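Local coordinates for protein iota-carrageenase (Alteromonas sp., PDB 1H80) that hydrolyses the beta-1,4 linkages of iota-carrageenan, a sulfated galactan of red algal cell walls, from within the chain and with inversion of anomeric configuration, at residues Asp152-Ala158 against Asn186-Tyr191; Phe204-Glu210 against Asp238-Lys244; Gly245-Phe251 against Gly272-Asp278. All blocks are in the same frame, centred on the assembly; numbering follows the deposited sequence.

Contact 1. Residues Asp152-Ala158 against Asn186-Tyr191; sequences DNKTIFA and NALFGY. With NA (sodium ion), chain H.
Two corner loops on successive coils of the right-handed parallel beta-helix meet here: 152-158 follows strand 143-151, whereas strand 177-185 leads into 186-191. Neither segment is regular. Their CA atoms pair Asp152 with Asn186 (5.3 Å), Lys154 with Leu188 (4.1 Å) and Ala158 with Tyr191 (4.7 Å), and Leu188-Tyr191 forms a type I turn closed by Tyr191 N to Leu188 O (2.9 Å). Lys154 and Asn186 both take left-handed backbone angles (49/47° and 52/57°). Lys154 N donates to Asn186 O (3.0 Å), and its side chain, chi1 m and then extended through chi2 and chi3 (both t), reaches across so that NZ donates to Asn186 OD1 (2.8 Å); NZ also bonds Trp462 O near the C-terminus. An Asx motif shapes the first loop: Asp152 OD1 accepts from Thr155 N (3.2 Å), Asn153 N (2.6 Å) and Thr155 OG1 (2.8 Å). Water bridges the coils, one molecule accepting from Leu188 N (2.8 Å) within reach of Asp152 OD2 (2.6 Å). Beyond it Ile156 CD1 meets Leu188 CD2 (3.7 Å), and Ile156 CA sits over the Tyr191 ring, 4.3 Å from its centroid, a CH-pi contact. Sodium is bound by Thr155 OG1 (2.4 Å), Ile156 O (2.4 Å), Phe157 O (2.3 Å) and a water, with Leu132 O from the preceding coil. Thr155 OG1, donating to the carboxylate while its oxygen faces the ion, thus couples the Asx motif directly to the metal site.

Contact 2. Residues Phe204-Glu210 against Asp238-Lys244; sequences FRNLHSE and DNIRCSK
Segments 204-210 and 238-244 run side by side as parallel strands; the axes of strand segments 207-210 and 240-243 approach to 4.7 Å, with their directions 13° from parallel. Bridges pair Arg205 with Asp238, Leu207 with Ile240, His208 with Arg241, Ser209 with Cys242 and Glu210 with Ser243. Backbone hydrogen bonds zigzag between them: Asp238 N to Phe204 O (2.8 Å), Asn206 N to Asp238 O (2.9 Å), Leu207 N to Asn239 O (3.1 Å), Arg241 N to Leu207 O (2.8 Å), Ser209 N to Arg241 O (3.1 Å) and Ser243 N to Ser209 O (3.1 Å). Both chains turn a corner at an asparagine with left-handed angles, Asn206 (53/65°) and Asn239 (60/70°). Such in-register corners mark consecutive coils of a parallel beta-helix, with Leu207 and Ile240 facing its core (CB to CD1, 4.1 Å). The outer face is polar. Arg241, chi1 m, brings its guanidinium over the corners: Asn206 OD1 accepts from NH1 (2.9 Å) and NH2 (3.2 Å), while NH1 also serves Asn239 OD1 (2.8 Å). One water joins Arg241 NH2 (2.9 Å) and His208 ND1 (2.8 Å). Arg241 CB lies over the imidazole, whose NE2 hydrogen-bonds Ser243 OG (3.0 Å); another water links that hydroxyl (3.0 Å) to Glu210 OE2 (2.7 Å). Arg205 forms salt bridges to Glu180 and Asp8, Asp238 OD1 bonds Thr264, and Glu210 OE1 accepts from Asn186 N.

Contact 3. Residues Gly245-Phe251 against Gly272-Asp278; sequences GLAAVMF and GSAVRSD
Both backbones enter bent and straighten into parallel strands. Leu246 (-82/-53°) and Gly272 (-55/-49°) are helical in backbone angles, the extended residues Ala247 and Ser273 follow, and Ala248 and Ala274 make a second kink (psi -44° in each). From there Val249 pairs with Val275, Met250 with Arg276 and Phe251 with Ser277, at CA distances of 4.9, 4.6 and 4.6 Å. Across the bends Gly272 N donates to Gly245 O (2.9 Å) and Ser273 N to Leu246 O (3.1 Å); Ala274 O then accepts from both Ala248 N (3.0 Å) and Val249 N (3.1 Å). The strands continue with Arg276 N to Val249 O (2.9 Å), Phe251 N to Arg276 O (2.8 Å) and Asp278 N to Phe251 O (2.7 Å). A CB on Gly272 would lie 2.9 Å from Leu246 O, a clash. The repeated bend is a corner between faces of the parallel beta-helix, stacked coil on coil. Val249, Val275 and Phe251 share one face of the sheet and pack against strand 351-359 or 261-269; Phe251, chi1 m, brings CE1 to 4.4 Å from Val275 CG1 and CD1 to 3.6 Å from Ser277 OG. Met250 and Arg276 occupy the other face, with Met250 CG over the guanidinium. Arg276, extended, donates NE to Asp278 OD1 (2.9 Å) and NH2 to OD2 of the same carboxylate (2.8 Å). A water joins Leu246 O (2.7 Å) and Ser273 OG (2.5 Å). A largely apolar interior, with Ser277 among its valines and phenylalanine, thus lies behind a face where the charge of Arg276 is balanced by a salt bridge within its own segment, to Asp278.

Overall arrangement
The three contacts follow one another along the chain and join neighbouring coils of the same beta-helix. Contacts 1 and 2, with centres about 15 Å apart, meet where 186-191 lies beside the end of 204-210: Ala187 N probably hydrogen-bonds Glu210 O (2.9 Å). Segment 245-251 continues directly from 238-244, and the centres of contacts 2 and 3 are about 11 Å apart; Ile240 CG2 packs on Val249 CG2 (3.7 Å) in the interior, while Cys242 is disulfide-bonded to Cys271, just before 272-278. Contacts 1 and 3, about 16 Å between centres, touch through Phe189 O and Leu246 CD1 (3.2 Å). Sodium belongs to contact 1; a calcium lies about 7 Å from the Ser277 side chain.

Contact 1. Residues Asp152-Ala158 against Asn186-Tyr191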
loop_
_atom_site.group_PDB
_atom_site.type_symbol
_atom_site.label_atom_id
_atom_site.label_comp_id
_atom_site.label_asym_id
_atom_site.label_seq_id
_atom_site.Cartn_x
_atom_site.Cartn_y
_atom_site.Cartn_z
ATOM N N ASP A 152 -7.046 -3.794 -11.151
ATOM C CA ASP A 152 -5.634 -3.940 -11.468
ATOM C C ASP A 152 -5.421 -5.149 -12.367
ATOM O O ASP A 152 -6.345 -5.925 -12.626
ATOM C CB ASP A 152 -4.845 -4.120 -10.168
ATOM C CG ASP A 152 -3.400 -3.680 -10.283
ATOM O OD1 ASP A 152 -2.884 -3.538 -11.412
ATOM O OD2 ASP A 152 -2.774 -3.484 -9.221
ATOM N N ASN A 153 -4.193 -5.289 -12.850
ATOM C CA ASN A 153 -3.815 -6.413 -13.692
ATOM C C ASN A 153 -2.401 -6.772 -13.269
ATOM O O ASN A 153 -1.489 -6.879 -14.087
ATOM C CB ASN A 153 -3.858 -6.020 -15.169
ATOM C CG ASN A 153 -3.583 -7.192 -16.083
ATOM O OD1 ASN A 153 -4.079 -8.296 -15.857
ATOM N ND2 ASN A 153 -2.799 -6.959 -17.127
ATOM N N LYS A 154 -2.239 -6.941 -11.961
ATOM C CA LYS A 154 -0.957 -7.267 -11.361
ATOM C C LYS A 154 0.153 -6.350 -11.850
ATOM O O LYS A 154 1.235 -6.801 -12.222
ATOM C CB LYS A 154 -0.598 -8.732 -11.626
ATOM C CG LYS A 154 -1.529 -9.716 -10.934
ATOM C CD LYS A 154 -0.921 -11.110 -10.897
ATOM C CE LYS A 154 -1.846 -12.109 -10.222
ATOM N NZ LYS A 154 -3.085 -12.330 -11.021
ATOM N N THR A 155 -0.121 -5.050 -11.846
ATOM C CA THR A 155 0.874 -4.077 -12.269
ATOM C C THR A 155 1.888 -3.854 -11.156
ATOM O O THR A 155 1.642 -4.184 -9.993
ATOM C CB THR A 155 0.237 -2.712 -12.583
ATOM O OG1 THR A 155 -0.415 -2.211 -11.409
ATOM C CG2 THR A 155 -0.765 -2.833 -13.712
ATOM N N ILE A 156 3.035 -3.297 -11.525
ATOM C CA ILE A 156 4.071 -2.977 -10.559
ATOM C C ILE A 156 3.574 -1.726 -9.838
ATOM O O ILE A 156 2.759 -0.980 -10.389
ATOM C CB ILE A 156 5.407 -2.654 -11.267
ATOM C CG1 ILE A 156 5.849 -3.847 -12.118
ATOM C CG2 ILE A 156 6.466 -2.283 -10.244
ATOM C CD1 ILE A 156 6.044 -5.138 -11.337
ATOM N N PHE A 157 4.049 -1.517 -8.611
ATOM C CA PHE A 157 3.690 -0.360 -7.786
ATOM C C PHE A 157 2.344 -0.443 -7.094
ATOM O O PHE A 157 1.356 -0.900 -7.672
ATOM C CB PHE A 157 3.709 0.932 -8.614
ATOM C CG PHE A 157 5.059 1.282 -9.152
ATOM C CD1 PHE A 157 6.070 1.707 -8.300
ATOM C CD2 PHE A 157 5.331 1.150 -10.505
ATOM C CE1 PHE A 157 7.341 1.996 -8.791
ATOM C CE2 PHE A 157 6.598 1.434 -11.008
ATOM C CZ PHE A 157 7.605 1.857 -10.148
ATOM N N ALA A 158 2.316 0.006 -5.843
ATOM C CA ALA A 158 1.075 0.048 -5.093
ATOM C C ALA A 158 0.279 1.141 -5.794
ATOM O O ALA A 158 0.855 2.033 -6.417
ATOM C CB ALA A 158 1.342 0.434 -3.647
ATOM N N ASN A 186 -7.263 -7.794 -8.055
ATOM C CA ASN A 186 -6.135 -8.419 -8.733
ATOM C C ASN A 186 -4.802 -7.677 -8.653
ATOM O O ASN A 186 -4.194 -7.349 -9.671
ATOM C CB ASN A 186 -6.516 -8.673 -10.197
ATOM C CG ASN A 186 -5.584 -9.656 -10.876
ATOM O OD1 ASN A 186 -5.023 -10.538 -10.227
ATOM N ND2 ASN A 186 -5.426 -9.520 -12.190
ATOM N N ALA A 187 -4.343 -7.431 -7.432
ATOM C CA ALA A 187 -3.068 -6.754 -7.217
ATOM C C ALA A 187 -1.927 -7.770 -7.238
ATOM O O ALA A 187 -2.127 -8.949 -6.928
ATOM C CB ALA A 187 -3.082 -6.031 -5.876
ATOM N N LEU A 188 -0.738 -7.310 -7.610
ATOM C CA LEU A 188 0.442 -8.167 -7.635
ATOM C C LEU A 188 0.890 -8.337 -6.185
ATOM O O LEU A 188 0.821 -7.394 -5.395
ATOM C CB LEU A 188 1.547 -7.508 -8.461
ATOM C CG LEU A 188 2.872 -8.253 -8.626
ATOM C CD1 LEU A 188 2.642 -9.626 -9.245
ATOM C CD2 LEU A 188 3.791 -7.415 -9.500
ATOM N N PHE A 189 1.361 -9.529 -5.835
ATOM C CA PHE A 189 1.766 -9.813 -4.462
ATOM C C PHE A 189 2.731 -8.823 -3.819
ATOM O O PHE A 189 2.632 -8.553 -2.625
ATOM C CB PHE A 189 2.373 -11.220 -4.360
ATOM C CG PHE A 189 3.688 -11.372 -5.071
ATOM C CD1 PHE A 189 3.733 -11.635 -6.438
ATOM C CD2 PHE A 189 4.886 -11.244 -4.373
ATOM C CE1 PHE A 189 4.952 -11.770 -7.098
ATOM C CE2 PHE A 189 6.114 -11.379 -5.026
ATOM C CZ PHE A 189 6.144 -11.642 -6.392
ATOM N N GLY A 190 3.660 -8.291 -4.603
ATOM C CA GLY A 190 4.641 -7.369 -4.059
ATOM C C GLY A 190 4.134 -5.961 -3.840
ATOM O O GLY A 190 4.868 -5.102 -3.350
ATOM N N TYR A 191 2.878 -5.722 -4.181
ATOM C CA TYR A 191 2.333 -4.391 -4.026
ATOM C C TYR A 191 0.983 -4.369 -3.341
ATOM O O TYR A 191 0.825 -4.962 -2.281
ATOM C CB TYR A 191 2.305 -3.710 -5.392
ATOM C CG TYR A 191 3.696 -3.665 -5.987
ATOM C CD1 TYR A 191 4.609 -2.696 -5.580
ATOM C CD2 TYR A 191 4.130 -4.649 -6.874
ATOM C CE1 TYR A 191 5.924 -2.707 -6.035
ATOM C CE2 TYR A 191 5.448 -4.668 -7.340
ATOM C CZ TYR A 191 6.336 -3.693 -6.912
ATOM O OH TYR A 191 7.642 -3.699 -7.349
HETATM NA NA NA H . 0.498 -0.666 -9.796
HETATM O O HOH W 1 -0.569 -4.681 -8.532
HETATM O O HOH W 2 -7.122 -8.240 -13.883
HETATM O O HOH W 3 -1.797 -0.710 -8.999
#

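Contact 2. Residues Phe204-Glu210 against Asp238-Lys244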
loop_
_atom_site.group_PDB
_atom_site.type_symbol
_atom_site.label_atom_id
_atom_site.label_comp_id
_atom_site.label_asym_id
_atom_site.label_seq_id
_atom_site.Cartn_x
_atom_site.Cartn_y
_atom_site.Cartn_z
ATOM N N PHE A 204 -6.433 6.347 7.139
ATOM C CA PHE A 204 -6.685 5.358 6.087
ATOM C C PHE A 204 -7.929 4.620 6.557
ATOM O O PHE A 204 -7.950 4.065 7.656
ATOM C CB PHE A 204 -5.511 4.385 5.979
ATOM C CG PHE A 204 -4.244 5.022 5.493
ATOM C CD1 PHE A 204 -4.055 5.268 4.138
ATOM C CD2 PHE A 204 -3.243 5.384 6.386
ATOM C CE1 PHE A 204 -2.886 5.865 3.676
ATOM C CE2 PHE A 204 -2.065 5.983 5.936
ATOM C CZ PHE A 204 -1.887 6.224 4.577
ATOM N N ARG A 205 -8.971 4.603 5.737
ATOM C CA ARG A 205 -10.210 3.967 6.167
ATOM C C ARG A 205 -10.974 3.250 5.063
ATOM O O ARG A 205 -11.076 3.742 3.946
ATOM C CB ARG A 205 -11.099 5.037 6.813
ATOM C CG ARG A 205 -12.467 4.580 7.288
ATOM C CD ARG A 205 -13.151 5.711 8.067
ATOM N NE ARG A 205 -13.333 6.917 7.261
ATOM C CZ ARG A 205 -13.575 8.126 7.766
ATOM N NH1 ARG A 205 -13.660 8.294 9.077
ATOM N NH2 ARG A 205 -13.743 9.164 6.961
ATOM N N ASN A 206 -11.508 2.079 5.400
ATOM C CA ASN A 206 -12.288 1.280 4.464
ATOM C C ASN A 206 -11.511 1.039 3.181
ATOM O O ASN A 206 -11.890 1.500 2.101
ATOM C CB ASN A 206 -13.613 1.979 4.150
ATOM C CG ASN A 206 -14.602 1.061 3.464
ATOM O OD1 ASN A 206 -14.264 -0.060 3.081
ATOM N ND2 ASN A 206 -15.834 1.533 3.303
ATOM N N LEU A 207 -10.411 0.309 3.320
ATOM C CA LEU A 207 -9.546 -0.022 2.196
ATOM C C LEU A 207 -9.503 -1.535 2.088
ATOM O O LEU A 207 -9.395 -2.227 3.097
ATOM C CB LEU A 207 -8.143 0.527 2.445
ATOM C CG LEU A 207 -8.070 2.036 2.675
ATOM C CD1 LEU A 207 -6.627 2.425 2.974
ATOM C CD2 LEU A 207 -8.588 2.785 1.447
ATOM N N HIS A 208 -9.599 -2.048 0.868
ATOM C CA HIS A 208 -9.592 -3.487 0.659
ATOM C C HIS A 208 -8.782 -3.805 -0.587
ATOM O O HIS A 208 -9.015 -3.229 -1.647
ATOM C CB HIS A 208 -11.035 -3.973 0.496
ATOM C CG HIS A 208 -11.170 -5.445 0.256
ATOM N ND1 HIS A 208 -12.389 -6.049 0.042
ATOM C CD2 HIS A 208 -10.246 -6.435 0.203
ATOM C CE1 HIS A 208 -12.213 -7.346 -0.136
ATOM N NE2 HIS A 208 -10.921 -7.606 -0.043
ATOM N N SER A 209 -7.814 -4.700 -0.450
ATOM C CA SER A 209 -7.006 -5.096 -1.591
ATOM C C SER A 209 -7.069 -6.601 -1.768
ATOM O O SER A 209 -6.944 -7.351 -0.802
ATOM C CB SER A 209 -5.545 -4.669 -1.407
ATOM O OG SER A 209 -4.763 -5.099 -2.510
ATOM N N GLU A 210 -7.299 -7.027 -3.005
ATOM C CA GLU A 210 -7.330 -8.440 -3.343
ATOM C C GLU A 210 -5.941 -8.684 -3.916
ATOM O O GLU A 210 -5.629 -8.225 -5.015
ATOM C CB GLU A 210 -8.387 -8.721 -4.405
ATOM C CG GLU A 210 -8.381 -10.163 -4.885
ATOM C CD GLU A 210 -9.313 -10.387 -6.055
ATOM O OE1 GLU A 210 -9.086 -9.780 -7.127
ATOM O OE2 GLU A 210 -10.274 -11.169 -5.902
ATOM N N ASP A 238 -8.580 2.415 9.872
ATOM C CA ASP A 238 -9.796 1.763 10.326
ATOM C C ASP A 238 -10.438 1.002 9.178
ATOM O O ASP A 238 -10.567 1.525 8.071
ATOM C CB ASP A 238 -10.770 2.808 10.871
ATOM C CG ASP A 238 -12.077 2.204 11.328
ATOM O OD1 ASP A 238 -12.046 1.239 12.124
ATOM O OD2 ASP A 238 -13.140 2.702 10.898
ATOM N N ASN A 239 -10.823 -0.241 9.455
ATOM C CA ASN A 239 -11.461 -1.097 8.468
ATOM C C ASN A 239 -10.569 -1.325 7.251
ATOM O O ASN A 239 -10.839 -0.834 6.149
ATOM C CB ASN A 239 -12.800 -0.495 8.050
ATOM C CG ASN A 239 -13.611 -1.432 7.187
ATOM O OD1 ASN A 239 -13.278 -2.610 7.048
ATOM N ND2 ASN A 239 -14.687 -0.917 6.607
ATOM N N ILE A 240 -9.496 -2.075 7.474
ATOM C CA ILE A 240 -8.539 -2.406 6.427
ATOM C C ILE A 240 -8.704 -3.893 6.169
ATOM O O ILE A 240 -8.657 -4.707 7.101
ATOM C CB ILE A 240 -7.101 -2.104 6.883
ATOM C CG1 ILE A 240 -7.010 -0.668 7.418
ATOM C CG2 ILE A 240 -6.138 -2.329 5.737
ATOM C CD1 ILE A 240 -7.432 0.416 6.432
ATOM N N ARG A 241 -8.880 -4.250 4.901
ATOM C CA ARG A 241 -9.128 -5.639 4.550
ATOM C C ARG A 241 -8.264 -6.213 3.440
ATOM O O ARG A 241 -7.831 -5.504 2.529
ATOM C CB ARG A 241 -10.603 -5.791 4.168
ATOM C CG ARG A 241 -11.561 -5.126 5.153
ATOM C CD ARG A 241 -13.023 -5.381 4.811
ATOM N NE ARG A 241 -13.429 -4.825 3.520
ATOM C CZ ARG A 241 -13.588 -3.528 3.268
ATOM N NH1 ARG A 241 -13.373 -2.626 4.219
ATOM N NH2 ARG A 241 -13.975 -3.130 2.061
ATOM N N CYS A 242 -8.016 -7.513 3.537
ATOM C CA CYS A 242 -7.221 -8.231 2.555
ATOM C C CYS A 242 -8.000 -9.471 2.099
ATOM O O CYS A 242 -8.786 -10.033 2.858
ATOM C CB CYS A 242 -5.873 -8.676 3.160
ATOM S SG CYS A 242 -5.122 -9.985 2.133
ATOM N N SER A 243 -7.803 -9.870 0.847
ATOM C CA SER A 243 -8.434 -11.072 0.314
ATOM C C SER A 243 -7.460 -11.667 -0.692
ATOM O O SER A 243 -6.928 -10.958 -1.546
ATOM C CB SER A 243 -9.782 -10.757 -0.355
ATOM O OG SER A 243 -9.642 -9.878 -1.452
ATOM N N LYS A 244 -7.205 -12.966 -0.564
ATOM C CA LYS A 244 -6.282 -13.664 -1.455
ATOM C C LYS A 244 -4.944 -12.945 -1.589
ATOM O O LYS A 244 -4.368 -12.879 -2.675
ATOM C CB LYS A 244 -6.917 -13.836 -2.837
ATOM C CG LYS A 244 -8.234 -14.591 -2.806
ATOM C CD LYS A 244 -8.796 -14.759 -4.211
ATOM C CE LYS A 244 -10.118 -15.508 -4.189
ATOM N NZ LYS A 244 -10.682 -15.678 -5.558
HETATM O O HOH W 4 -13.029 6.035 11.315
HETATM O O HOH W 5 -14.907 -4.869 -0.121
HETATM O O HOH W 6 -11.096 -11.613 -3.403
#

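Contact 3. Residues Gly245-Phe251 against Gly272-Asp278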
loop_
_atom_site.group_PDB
_atom_site.type_symbol
_atom_site.label_atom_id
_atom_site.label_comp_id
_atom_site.label_asym_id
_atom_site.label_seq_id
_atom_site.Cartn_x
_atom_site.Cartn_y
_atom_site.Cartn_z
ATOM N N GLY A 245 -4.443 -12.416 -0.478
ATOM C CA GLY A 245 -3.178 -11.708 -0.524
ATOM C C GLY A 245 -2.231 -12.076 0.598
ATOM O O GLY A 245 -2.355 -13.132 1.217
ATOM N N LEU A 246 -1.278 -11.189 0.856
ATOM C CA LEU A 246 -0.289 -11.397 1.905
ATOM C C LEU A 246 -0.825 -11.004 3.273
ATOM O O LEU A 246 -0.766 -11.785 4.221
ATOM C CB LEU A 246 0.973 -10.583 1.611
ATOM C CG LEU A 246 1.817 -10.974 0.399
ATOM C CD1 LEU A 246 2.942 -9.961 0.223
ATOM C CD2 LEU A 246 2.387 -12.370 0.592
ATOM N N ALA A 247 -1.342 -9.782 3.371
ATOM C CA ALA A 247 -1.872 -9.274 4.628
ATOM C C ALA A 247 -2.670 -8.008 4.382
ATOM O O ALA A 247 -2.525 -7.367 3.346
ATOM C CB ALA A 247 -0.731 -8.972 5.586
ATOM N N ALA A 248 -3.518 -7.656 5.340
ATOM C CA ALA A 248 -4.319 -6.446 5.227
ATOM C C ALA A 248 -3.451 -5.281 5.669
ATOM O O ALA A 248 -3.424 -4.230 5.038
ATOM C CB ALA A 248 -5.547 -6.549 6.120
ATOM N N VAL A 249 -2.737 -5.490 6.765
ATOM C CA VAL A 249 -1.873 -4.462 7.317
ATOM C C VAL A 249 -0.484 -5.022 7.551
ATOM O O VAL A 249 -0.328 -6.096 8.124
ATOM C CB VAL A 249 -2.428 -3.949 8.654
ATOM C CG1 VAL A 249 -1.475 -2.925 9.247
ATOM C CG2 VAL A 249 -3.807 -3.339 8.444
ATOM N N MET A 250 0.530 -4.291 7.107
ATOM C CA MET A 250 1.897 -4.744 7.290
ATOM C C MET A 250 2.825 -3.621 7.722
ATOM O O MET A 250 2.732 -2.497 7.227
ATOM C CB MET A 250 2.409 -5.387 5.999
ATOM C CG MET A 250 3.870 -5.788 6.041
ATOM S SD MET A 250 4.928 -4.473 5.418
ATOM C CE MET A 250 5.421 -5.203 3.852
ATOM N N PHE A 251 3.707 -3.935 8.666
ATOM C CA PHE A 251 4.674 -2.973 9.170
ATOM C C PHE A 251 6.054 -3.492 8.795
ATOM O O PHE A 251 6.408 -4.625 9.121
ATOM C CB PHE A 251 4.591 -2.843 10.692
ATOM C CG PHE A 251 3.278 -2.320 11.190
ATOM C CD1 PHE A 251 2.204 -3.179 11.403
ATOM C CD2 PHE A 251 3.112 -0.962 11.441
ATOM C CE1 PHE A 251 0.984 -2.698 11.860
ATOM C CE2 PHE A 251 1.895 -0.469 11.897
ATOM C CZ PHE A 251 0.829 -1.336 12.108
ATOM N N GLY A 272 -2.239 -14.477 3.824
ATOM C CA GLY A 272 -1.180 -15.114 4.588
ATOM C C GLY A 272 -1.497 -14.931 6.059
ATOM O O GLY A 272 -1.472 -15.875 6.850
ATOM N N SER A 273 -1.800 -13.690 6.423
ATOM C CA SER A 273 -2.179 -13.344 7.785
ATOM C C SER A 273 -2.926 -12.024 7.668
ATOM O O SER A 273 -2.935 -11.411 6.600
ATOM C CB SER A 273 -0.948 -13.183 8.683
ATOM O OG SER A 273 -0.159 -12.070 8.301
ATOM N N ALA A 274 -3.565 -11.590 8.745
ATOM C CA ALA A 274 -4.297 -10.328 8.706
ATOM C C ALA A 274 -3.322 -9.182 8.951
ATOM O O ALA A 274 -3.364 -8.152 8.274
ATOM C CB ALA A 274 -5.394 -10.329 9.759
ATOM N N VAL A 275 -2.445 -9.375 9.927
ATOM C CA VAL A 275 -1.452 -8.372 10.276
ATOM C C VAL A 275 -0.075 -9.007 10.204
ATOM O O VAL A 275 0.116 -10.156 10.611
ATOM C CB VAL A 275 -1.673 -7.835 11.707
ATOM C CG1 VAL A 275 -0.634 -6.767 12.033
ATOM C CG2 VAL A 275 -3.079 -7.272 11.835
ATOM N N ARG A 276 0.881 -8.259 9.673
ATOM C CA ARG A 276 2.239 -8.750 9.557
ATOM C C ARG A 276 3.221 -7.654 9.928
ATOM O O ARG A 276 3.095 -6.519 9.481
ATOM C CB ARG A 276 2.508 -9.214 8.130
ATOM C CG ARG A 276 3.964 -9.510 7.852
ATOM C CD ARG A 276 4.157 -9.913 6.407
ATOM N NE ARG A 276 5.482 -9.546 5.925
ATOM C CZ ARG A 276 5.872 -9.661 4.661
ATOM N NH1 ARG A 276 5.035 -10.138 3.749
ATOM N NH2 ARG A 276 7.097 -9.293 4.308
ATOM N N SER A 277 4.197 -8.001 10.758
ATOM C CA SER A 277 5.213 -7.048 11.175
ATOM C C SER A 277 6.588 -7.652 10.934
ATOM O O SER A 277 6.887 -8.750 11.408
ATOM C CB SER A 277 5.041 -6.696 12.653
ATOM O OG SER A 277 3.788 -6.070 12.873
ATOM N N ASP A 278 7.414 -6.932 10.181
ATOM C CA ASP A 278 8.760 -7.384 9.859
ATOM C C ASP A 278 9.776 -6.636 10.699
ATOM O O ASP A 278 9.563 -5.488 11.081
ATOM C CB ASP A 278 9.091 -7.123 8.388
ATOM C CG ASP A 278 8.225 -7.913 7.434
ATOM O OD1 ASP A 278 7.435 -8.766 7.891
ATOM O OD2 ASP A 278 8.345 -7.676 6.214
HETATM O O HOH W 7 1.122 -11.708 6.137
#